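Local coordinates for protein FKBP-type peptidyl-prolyl cis-trans isomerase FkpA (Escherichia coli, PDB 1Q6H) that catalyses the cis-trans isomerisation of peptidyl-proline bonds and acts as a protein-folding chaperone in the periplasm, at residues V142-G148 against F216-D222; S119-L123 against T178-K182; L45-L49 against R83-A88. One frame throughout, in Å; residues are numbered along the deposited sequence.

Contact 1: V142-G148 against F216-D222; sequences VVVNYKG and FDVELLD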
loop_
_atom_site.group_PDB
_atom_site.type_symbol
_atom_site.label_atom_id
_atom_site.label_comp_id
_atom_site.label_asym_id
_atom_site.label_seq_id
_atom_site.Cartn_x
_atom_site.Cartn_y
_atom_site.Cartn_z
ATOM N N VAL A 142 -22.155 -21.348 -27.974
ATOM C CA VAL A 142 -22.188 -20.496 -29.141
ATOM C C VAL A 142 -20.792 -19.966 -29.409
ATOM O O VAL A 142 -19.996 -19.774 -28.480
ATOM C CB VAL A 142 -23.178 -19.278 -28.992
ATOM C CG1 VAL A 142 -24.659 -19.719 -28.975
ATOM C CG2 VAL A 142 -22.869 -18.458 -27.770
ATOM N N VAL A 143 -20.520 -19.722 -30.695
ATOM C CA VAL A 143 -19.268 -19.178 -31.165
ATOM C C VAL A 143 -19.611 -17.924 -31.959
ATOM O O VAL A 143 -20.374 -17.963 -32.952
ATOM C CB VAL A 143 -18.519 -20.183 -32.049
ATOM C CG1 VAL A 143 -17.154 -19.643 -32.442
ATOM C CG2 VAL A 143 -18.359 -21.553 -31.327
ATOM N N VAL A 144 -19.066 -16.805 -31.523
ATOM C CA VAL A 144 -19.390 -15.532 -32.109
ATOM C C VAL A 144 -18.204 -14.617 -32.341
ATOM O O VAL A 144 -17.215 -14.669 -31.645
ATOM C CB VAL A 144 -20.340 -14.715 -31.205
ATOM C CG1 VAL A 144 -21.690 -15.392 -31.035
ATOM C CG2 VAL A 144 -19.708 -14.478 -29.833
ATOM N N ASN A 145 -18.358 -13.751 -33.327
ATOM C CA ASN A 145 -17.493 -12.629 -33.469
ATOM C C ASN A 145 -18.371 -11.447 -33.051
ATOM O O ASN A 145 -19.586 -11.428 -33.302
ATOM C CB ASN A 145 -17.012 -12.475 -34.909
ATOM C CG ASN A 145 -15.878 -13.399 -35.240
ATOM O OD1 ASN A 145 -14.976 -13.616 -34.432
ATOM N ND2 ASN A 145 -15.900 -13.934 -36.440
ATOM N N TYR A 146 -17.784 -10.467 -32.393
ATOM C CA TYR A 146 -18.566 -9.321 -32.013
ATOM C C TYR A 146 -17.718 -8.139 -31.743
ATOM O O TYR A 146 -16.530 -8.262 -31.488
ATOM C CB TYR A 146 -19.354 -9.601 -30.742
ATOM C CG TYR A 146 -18.467 -9.851 -29.565
ATOM C CD1 TYR A 146 -17.994 -11.112 -29.305
ATOM C CD2 TYR A 146 -18.095 -8.816 -28.718
ATOM C CE1 TYR A 146 -17.163 -11.350 -28.239
ATOM C CE2 TYR A 146 -17.292 -9.040 -27.655
ATOM C CZ TYR A 146 -16.817 -10.311 -27.415
ATOM O OH TYR A 146 -15.971 -10.538 -26.360
ATOM N N LYS A 147 -18.374 -6.990 -31.782
ATOM C CA LYS A 147 -17.782 -5.745 -31.357
ATOM C C LYS A 147 -18.747 -5.088 -30.361
ATOM O O LYS A 147 -19.969 -5.018 -30.611
ATOM C CB LYS A 147 -17.534 -4.872 -32.559
ATOM C CG LYS A 147 -17.133 -3.503 -32.216
ATOM C CD LYS A 147 -16.810 -2.725 -33.461
ATOM C CE LYS A 147 -17.978 -1.921 -33.958
ATOM N NZ LYS A 147 -17.415 -0.741 -34.720
ATOM N N GLY A 148 -18.201 -4.627 -29.238
ATOM C CA GLY A 148 -18.991 -3.993 -28.187
ATOM C C GLY A 148 -18.620 -2.533 -27.953
ATOM O O GLY A 148 -17.448 -2.229 -27.680
ATOM N N PHE A 216 -23.794 -4.109 -29.055
ATOM C CA PHE A 216 -23.022 -5.219 -29.639
ATOM C C PHE A 216 -23.415 -5.520 -31.096
ATOM O O PHE A 216 -24.579 -5.780 -31.401
ATOM C CB PHE A 216 -23.227 -6.523 -28.869
ATOM C CG PHE A 216 -22.577 -6.567 -27.538
ATOM C CD1 PHE A 216 -21.251 -6.926 -27.411
ATOM C CD2 PHE A 216 -23.300 -6.256 -26.387
ATOM C CE1 PHE A 216 -20.657 -6.960 -26.158
ATOM C CE2 PHE A 216 -22.722 -6.273 -25.175
ATOM C CZ PHE A 216 -21.404 -6.647 -25.035
ATOM N N ASP A 217 -22.440 -5.517 -31.995
ATOM C CA ASP A 217 -22.643 -6.024 -33.367
ATOM C C ASP A 217 -22.126 -7.446 -33.343
ATOM O O ASP A 217 -20.922 -7.653 -33.176
ATOM C CB ASP A 217 -21.841 -5.247 -34.382
ATOM C CG ASP A 217 -22.378 -3.874 -34.603
ATOM O OD1 ASP A 217 -23.608 -3.754 -34.798
ATOM O OD2 ASP A 217 -21.632 -2.868 -34.604
ATOM N N VAL A 218 -23.017 -8.417 -33.502
ATOM C CA VAL A 218 -22.665 -9.825 -33.346
ATOM C C VAL A 218 -22.805 -10.671 -34.623
ATOM O O VAL A 218 -23.730 -10.468 -35.407
ATOM C CB VAL A 218 -23.536 -10.432 -32.293
ATOM C CG1 VAL A 218 -23.050 -11.819 -31.905
ATOM C CG2 VAL A 218 -23.553 -9.531 -31.063
ATOM N N GLU A 219 -21.864 -11.594 -34.829
ATOM C CA GLU A 219 -21.971 -12.569 -35.895
ATOM C C GLU A 219 -21.919 -13.936 -35.226
ATOM O O GLU A 219 -20.938 -14.281 -34.554
ATOM C CB GLU A 219 -20.848 -12.459 -36.917
ATOM C CG GLU A 219 -20.857 -11.228 -37.790
ATOM C CD GLU A 219 -19.731 -11.262 -38.831
ATOM O OE1 GLU A 219 -18.861 -12.174 -38.771
ATOM O OE2 GLU A 219 -19.733 -10.380 -39.711
ATOM N N LEU A 220 -22.998 -14.689 -35.401
ATOM C CA LEU A 220 -23.136 -16.023 -34.842
ATOM C C LEU A 220 -22.561 -17.081 -35.800
ATOM O O LEU A 220 -23.190 -17.439 -36.821
ATOM C CB LEU A 220 -24.618 -16.305 -34.581
ATOM C CG LEU A 220 -24.954 -17.670 -34.016
ATOM C CD1 LEU A 220 -24.085 -17.963 -32.768
ATOM C CD2 LEU A 220 -26.440 -17.808 -33.724
ATOM N N LEU A 221 -21.376 -17.579 -35.471
ATOM C CA LEU A 221 -20.670 -18.519 -36.323
ATOM C C LEU A 221 -21.090 -19.966 -36.147
ATOM O O LEU A 221 -21.165 -20.724 -37.109
ATOM C CB LEU A 221 -19.175 -18.419 -36.080
ATOM C CG LEU A 221 -18.526 -17.048 -36.253
ATOM C CD1 LEU A 221 -17.036 -17.242 -36.094
ATOM C CD2 LEU A 221 -18.811 -16.453 -37.609
ATOM N N ASP A 222 -21.343 -20.379 -34.913
ATOM C CA ASP A 222 -21.713 -21.760 -34.703
ATOM C C ASP A 222 -22.580 -21.927 -33.472
ATOM O O ASP A 222 -22.530 -21.111 -32.543
ATOM C CB ASP A 222 -20.450 -22.621 -34.567
ATOM C CG ASP A 222 -20.692 -24.106 -34.857
ATOM O OD1 ASP A 222 -21.767 -24.474 -35.400
ATOM O OD2 ASP A 222 -19.826 -24.975 -34.572
#

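Contact 2: S119-L123 against T178-K182; sequences SSTGL and TEGLK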
loop_
_atom_site.group_PDB
_atom_site.type_symbol
_atom_site.label_atom_id
_atom_site.label_comp_id
_atom_site.label_asym_id
_atom_site.label_seq_id
_atom_site.Cartn_x
_atom_site.Cartn_y
_atom_site.Cartn_z
ATOM N N SER A 119 -37.902 -6.365 -27.230
ATOM C CA SER A 119 -38.504 -7.579 -26.661
ATOM C C SER A 119 -39.276 -7.271 -25.398
ATOM O O SER A 119 -39.219 -6.168 -24.883
ATOM C CB SER A 119 -37.429 -8.593 -26.310
ATOM O OG SER A 119 -36.796 -8.198 -25.120
ATOM N N SER A 120 -39.962 -8.278 -24.880
ATOM C CA SER A 120 -40.666 -8.176 -23.619
ATOM C C SER A 120 -39.815 -7.723 -22.438
ATOM O O SER A 120 -40.350 -7.167 -21.496
ATOM C CB SER A 120 -41.282 -9.531 -23.268
ATOM O OG SER A 120 -40.283 -10.513 -23.251
ATOM N N THR A 121 -38.514 -7.982 -22.489
ATOM C CA THR A 121 -37.615 -7.681 -21.400
ATOM C C THR A 121 -37.023 -6.317 -21.537
ATOM O O THR A 121 -36.333 -5.847 -20.632
ATOM C CB THR A 121 -36.435 -8.663 -21.399
ATOM O OG1 THR A 121 -35.671 -8.453 -22.597
ATOM C CG2 THR A 121 -36.903 -10.123 -21.483
ATOM N N GLY A 122 -37.187 -5.719 -22.703
ATOM C CA GLY A 122 -36.616 -4.410 -22.945
ATOM C C GLY A 122 -35.331 -4.437 -23.764
ATOM O O GLY A 122 -34.766 -3.392 -24.079
ATOM N N LEU A 123 -34.865 -5.627 -24.098
ATOM C CA LEU A 123 -33.766 -5.748 -25.018
ATOM C C LEU A 123 -34.205 -5.131 -26.354
ATOM O O LEU A 123 -35.335 -5.378 -26.836
ATOM C CB LEU A 123 -33.458 -7.219 -25.250
ATOM C CG LEU A 123 -32.436 -7.523 -26.348
ATOM C CD1 LEU A 123 -31.033 -7.078 -25.956
ATOM C CD2 LEU A 123 -32.433 -9.000 -26.615
ATOM N N THR A 178 -27.774 -13.868 -23.776
ATOM C CA THR A 178 -28.550 -15.091 -23.691
ATOM C C THR A 178 -29.861 -15.006 -24.472
ATOM O O THR A 178 -30.189 -15.895 -25.239
ATOM C CB THR A 178 -28.865 -15.398 -22.237
ATOM O OG1 THR A 178 -27.647 -15.574 -21.499
ATOM C CG2 THR A 178 -29.608 -16.737 -22.127
ATOM N N GLU A 179 -30.610 -13.939 -24.246
ATOM C CA GLU A 179 -31.851 -13.704 -24.963
ATOM C C GLU A 179 -31.620 -13.323 -26.415
ATOM O O GLU A 179 -32.268 -13.856 -27.311
ATOM C CB GLU A 179 -32.590 -12.546 -24.301
ATOM C CG GLU A 179 -33.859 -12.108 -25.000
ATOM C CD GLU A 179 -34.487 -10.889 -24.338
ATOM O OE1 GLU A 179 -33.983 -10.389 -23.257
ATOM O OE2 GLU A 179 -35.500 -10.431 -24.901
ATOM N N GLY A 180 -30.746 -12.360 -26.632
ATOM C CA GLY A 180 -30.525 -11.812 -27.959
ATOM C C GLY A 180 -30.181 -12.825 -29.026
ATOM O O GLY A 180 -30.753 -12.804 -30.118
ATOM N N LEU A 181 -29.256 -13.732 -28.723
ATOM C CA LEU A 181 -28.774 -14.670 -29.736
ATOM C C LEU A 181 -29.840 -15.676 -30.117
ATOM O O LEU A 181 -29.805 -16.259 -31.197
ATOM C CB LEU A 181 -27.494 -15.372 -29.272
ATOM C CG LEU A 181 -26.273 -14.487 -29.073
ATOM C CD1 LEU A 181 -25.071 -15.363 -28.613
ATOM C CD2 LEU A 181 -25.927 -13.745 -30.368
ATOM N N LYS A 182 -30.852 -15.831 -29.285
ATOM C CA LYS A 182 -31.940 -16.743 -29.657
ATOM C C LYS A 182 -32.784 -16.219 -30.838
ATOM O O LYS A 182 -33.653 -16.938 -31.362
ATOM C CB LYS A 182 -32.840 -17.003 -28.446
ATOM C CG LYS A 182 -32.157 -17.772 -27.346
ATOM C CD LYS A 182 -33.005 -17.953 -26.123
ATOM C CE LYS A 182 -32.191 -18.692 -25.020
ATOM N NZ LYS A 182 -32.820 -18.694 -23.731
#

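Contact 3: L45-L49 against R83-A88; sequences LGIKL and RVKSSA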
loop_
_atom_site.group_PDB
_atom_site.type_symbol
_atom_site.label_atom_id
_atom_site.label_comp_id
_atom_site.label_asym_id
_atom_site.label_seq_id
_atom_site.Cartn_x
_atom_site.Cartn_y
_atom_site.Cartn_z
ATOM N N LEU A 45 -13.206 13.698 -8.873
ATOM C CA LEU A 45 -14.284 13.498 -7.929
ATOM C C LEU A 45 -14.861 14.812 -7.402
ATOM O O LEU A 45 -15.646 14.800 -6.466
ATOM C CB LEU A 45 -13.783 12.645 -6.775
ATOM C CG LEU A 45 -13.052 11.371 -7.177
ATOM C CD1 LEU A 45 -12.407 10.657 -5.964
ATOM C CD2 LEU A 45 -14.004 10.454 -7.919
ATOM N N GLY A 46 -14.499 15.941 -7.993
ATOM C CA GLY A 46 -14.964 17.220 -7.479
ATOM C C GLY A 46 -14.121 17.851 -6.366
ATOM O O GLY A 46 -14.488 18.922 -5.854
ATOM N N ILE A 47 -13.002 17.214 -5.984
ATOM C CA ILE A 47 -12.119 17.726 -4.939
ATOM C C ILE A 47 -10.880 18.441 -5.491
ATOM O O ILE A 47 -9.995 17.828 -6.102
ATOM C CB ILE A 47 -11.667 16.576 -4.015
ATOM C CG1 ILE A 47 -12.876 15.959 -3.299
ATOM C CG2 ILE A 47 -10.669 17.101 -2.984
ATOM C CD1 ILE A 47 -12.660 14.589 -2.704
ATOM N N LYS A 48 -10.808 19.739 -5.265
ATOM C CA LYS A 48 -9.739 20.539 -5.816
ATOM C C LYS A 48 -9.039 21.217 -4.652
ATOM O O LYS A 48 -9.441 22.293 -4.216
ATOM C CB LYS A 48 -10.298 21.564 -6.825
ATOM C CG LYS A 48 -10.777 20.951 -8.149
ATOM C CD LYS A 48 -11.344 22.002 -9.138
ATOM C CE LYS A 48 -11.207 21.519 -10.557
ATOM N NZ LYS A 48 -11.967 22.318 -11.548
ATOM N N LEU A 49 -8.034 20.533 -4.117
ATOM C CA LEU A 49 -7.246 21.052 -3.007
ATOM C C LEU A 49 -6.477 22.293 -3.428
ATOM O O LEU A 49 -6.196 22.492 -4.592
ATOM C CB LEU A 49 -6.255 19.986 -2.530
ATOM C CG LEU A 49 -6.841 18.736 -1.890
ATOM C CD1 LEU A 49 -5.730 17.848 -1.362
ATOM C CD2 LEU A 49 -7.776 19.079 -0.752
ATOM N N ARG A 83 -13.733 11.913 3.157
ATOM C CA ARG A 83 -14.317 12.835 2.192
ATOM C C ARG A 83 -14.139 12.272 0.797
ATOM O O ARG A 83 -15.078 12.258 -0.047
ATOM C CB ARG A 83 -13.632 14.184 2.267
ATOM C CG ARG A 83 -14.060 15.170 1.223
ATOM C CD ARG A 83 -13.366 16.507 1.365
ATOM N NE ARG A 83 -13.711 17.401 0.285
ATOM C CZ ARG A 83 -13.057 18.512 -0.017
ATOM N NH1 ARG A 83 -11.992 18.877 0.676
ATOM N NH2 ARG A 83 -13.452 19.254 -1.037
ATOM N N VAL A 84 -12.930 11.783 0.551
ATOM C CA VAL A 84 -12.607 11.253 -0.756
ATOM C C VAL A 84 -13.531 10.089 -1.118
ATOM O O VAL A 84 -14.087 10.049 -2.214
ATOM C CB VAL A 84 -11.142 10.823 -0.868
ATOM C CG1 VAL A 84 -10.936 10.012 -2.143
ATOM C CG2 VAL A 84 -10.242 12.032 -0.884
ATOM N N LYS A 85 -13.703 9.155 -0.203
ATOM C CA LYS A 85 -14.546 8.009 -0.466
ATOM C C LYS A 85 -16.003 8.402 -0.615
ATOM O O LYS A 85 -16.762 7.757 -1.334
ATOM C CB LYS A 85 -14.438 7.026 0.680
ATOM C CG LYS A 85 -13.130 6.250 0.720
ATOM C CD LYS A 85 -13.068 5.350 1.915
ATOM C CE LYS A 85 -11.803 4.525 1.909
ATOM N NZ LYS A 85 -11.259 4.392 3.280
ATOM N N SER A 86 -16.400 9.437 0.114
ATOM C CA SER A 86 -17.775 9.918 0.051
ATOM C C SER A 86 -17.988 10.529 -1.317
ATOM O O SER A 86 -19.014 10.323 -1.972
ATOM C CB SER A 86 -18.032 10.954 1.161
ATOM O OG SER A 86 -19.323 11.538 1.027
ATOM N N SER A 87 -17.010 11.293 -1.761
ATOM C CA SER A 87 -17.091 11.911 -3.069
ATOM C C SER A 87 -17.057 10.873 -4.205
ATOM O O SER A 87 -17.713 11.050 -5.234
ATOM C CB SER A 87 -15.967 12.941 -3.235
ATOM O OG SER A 87 -16.102 14.001 -2.309
ATOM N N ALA A 88 -16.303 9.799 -4.018
ATOM C CA ALA A 88 -16.235 8.761 -5.006
ATOM C C ALA A 88 -17.629 8.178 -5.166
ATOM O O ALA A 88 -18.092 7.970 -6.294
ATOM C CB ALA A 88 -15.276 7.695 -4.589
HETATM O O HOH W 1 -18.192 13.603 -6.332
HETATM O O HOH W 2 -16.542 16.150 -4.088
HETATM O O HOH W 3 -15.307 18.890 -3.167
#

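Contact 1: V142-G148 against F216-D222
Val-143 O is gripped by two backbone N-H groups at once, Leu-221 N at 2.7 Å and Asp-222 N at 3.3 Å, which makes a classic beta bulge in an antiparallel pair of FKBP-domain strands. The Leu-221 bond is the shorter and more bent; Asp-222 N reaches a lone pair in the carbonyl plane, and Val-143 N closes the pair by donating to Asp-222 O. Beyond the bulge the ladder is regular: Asn-145 with Glu-219 and Lys-147 with Asp-217 are hydrogen-bonded pairs, Glu-219 N to Asn-145 O being nearly straight at 172°. Val-144, Tyr-146, Val-218 and Leu-220 line one face, where Val-144 CG1 touches both Val-218 CG1 and Leu-220 CD1 at 3.9 Å. Trp-177 of helix 175-180 packs against this face and meets the rings of Tyr-146 and Phe-216 edge-to-face. Tyr-146 OH is held by Asp-157 and Arg-162. On the other face, Lys-147 and Asp-217 run side by side, but their charged ends stay 4.7 Å apart from NZ to OD2; on the same face Asp-222 OD1 forms a salt bridge with Lys-186. With CG between backbone N and carbonyl carbon (chi1 64°), the Tyr-146 ring lies beside that of Phe-216, planes at 63°, bringing Tyr-146 CD2 near the Phe-216 ring plane at its edge, 3.9 Å from Phe-216 CD1.

Contact 2: S119-L123 against T178-K182
The carboxylate of Glu-179 takes one hydroxyl on each oxygen: Ser-119 OG donates to Glu-179 OE2 at 2.6 Å and Thr-121 OG1 donates to Glu-179 OE1 at 2.7 Å. Both bonds arrive on the syn side, the side each carboxylate oxygen turns to its twin. Thr-121 OG1 uses the syn lone pair of OE1, whereas Ser-119 OG stands 16° out of the carboxylate plane. Held at both oxygens, the carboxylate has little freedom to turn about its last bond, and the two hydroxyl protons would be expected to favour its ionised form.

Each hydroxyl is also an acceptor. Thr-121 N donates to Ser-119 OG at 3.1 Å, and Leu-123 N donates to Thr-121 OG1 at 3.3 Å with an angle of 165° at the hydrogen. These are two successive ST turns, laid over a type I beta turn from Ser-119 to Gly-122 that Gly-122 N closes onto Ser-119 O. Ser-119 N donates to Leu-123 O across the base of the same loop, which joins strands 116-118 and 124-127 in the beta hairpin formed by the first two strands of the chain. The hairpin is thereby tied to helix 175-180 of the FKBP domain, more than fifty residues further along the chain.

Glu-179 swings CG to the far side from its own N (chi1 176°) and stays extended, which carries the carboxylate out to the loop, where it meets Thr-121 and Leu-123 from the opposite direction. Leu-123 adds van der Waals contact through one branch: its CD2 lies 3.6 Å from Glu-179 CD. The same methyl rests on the helix backbone, with Leu-123 CD2 at 3.7 Å from Gly-180 CA.

Contact 3: L45-L49 against R83-A88
With CG1 anti to the carbonyl carbon (chi1 -63°) and CD1 extended beyond it, Ile-47 reaches over helix 70-112 to Val-84 and Ser-87, while its other branch, CG2, is turned to Arg-83. Arg-83 is stretched out from CG to NE, starting with CG opposite the backbone N (chi1 174°), and slides past Ile-47 in the reverse direction. The guanidinium consequently lies under Ile-47 CG2, which stands over the centre of one face, 4.0 Å above the plane. Ile-47 CD1 touches Ser-87 OG at 3.5 Å and Val-84 CG2 at 4.0 Å. Val-84 also meets Leu-45, crossing at about a right angle with Leu-45 CD1 4.1 Å from Val-84 CG1, and one turn along the helix the CD2 methyl of Leu-45 settles on the backbone of Ala-88.

The loop begins within the Schellman motif that ends helix 19-43, Gly-46 being its C-prime residue, and leads into helix 51-62. It thus packs the turn between the first two helices against the long third helix of the N-terminal domain. No direct hydrogen bond crosses here; three waters do the bridging. Leu-45 O accepts from two of them: one also donates to Ser-87 O at 2.8 Å, and the other is hydrogen-bonded to Ser-87 OG. The third donates to Gly-46 O and accepts from Arg-83 NH2, reaching the guanidinium at its edge, in its plane.

Leu-49 packs on Leu-27 of the second subunit. One face of the Arg-83 guanidinium is covered by a methyl of Ile-47, its edge is hydrated toward Gly-46 O, and NH1 forms salt bridges with Asp-20 and Asp-19 of that subunit, so the same side chain takes part both in the packing of this loop and in the subunit interface.

Overall arrangement
Contact 3 closes first along the chain, within the helical N-terminal domain; contacts 1 and 2 follow, with alternating segments. Contact 3 lies about 40 Å from contact 1 and about 39 Å from contact 2, centre to centre, on the opposite side of the chain's centre. Helix 70-112 runs from contact 3 across much of that distance toward strand 116-118, whose hairpin carries the loop of contact 2. Contacts 1 and 2 are only about 15 Å apart between centres and touch: Leu-181, two residues after Glu-179, packs on Val-142, Val-144 and Val-218. Contacts 1 and 2 thus join the sheet to helix 175-180 within the isomerase part; of the three, contact 3 is the one touched by the second subunit.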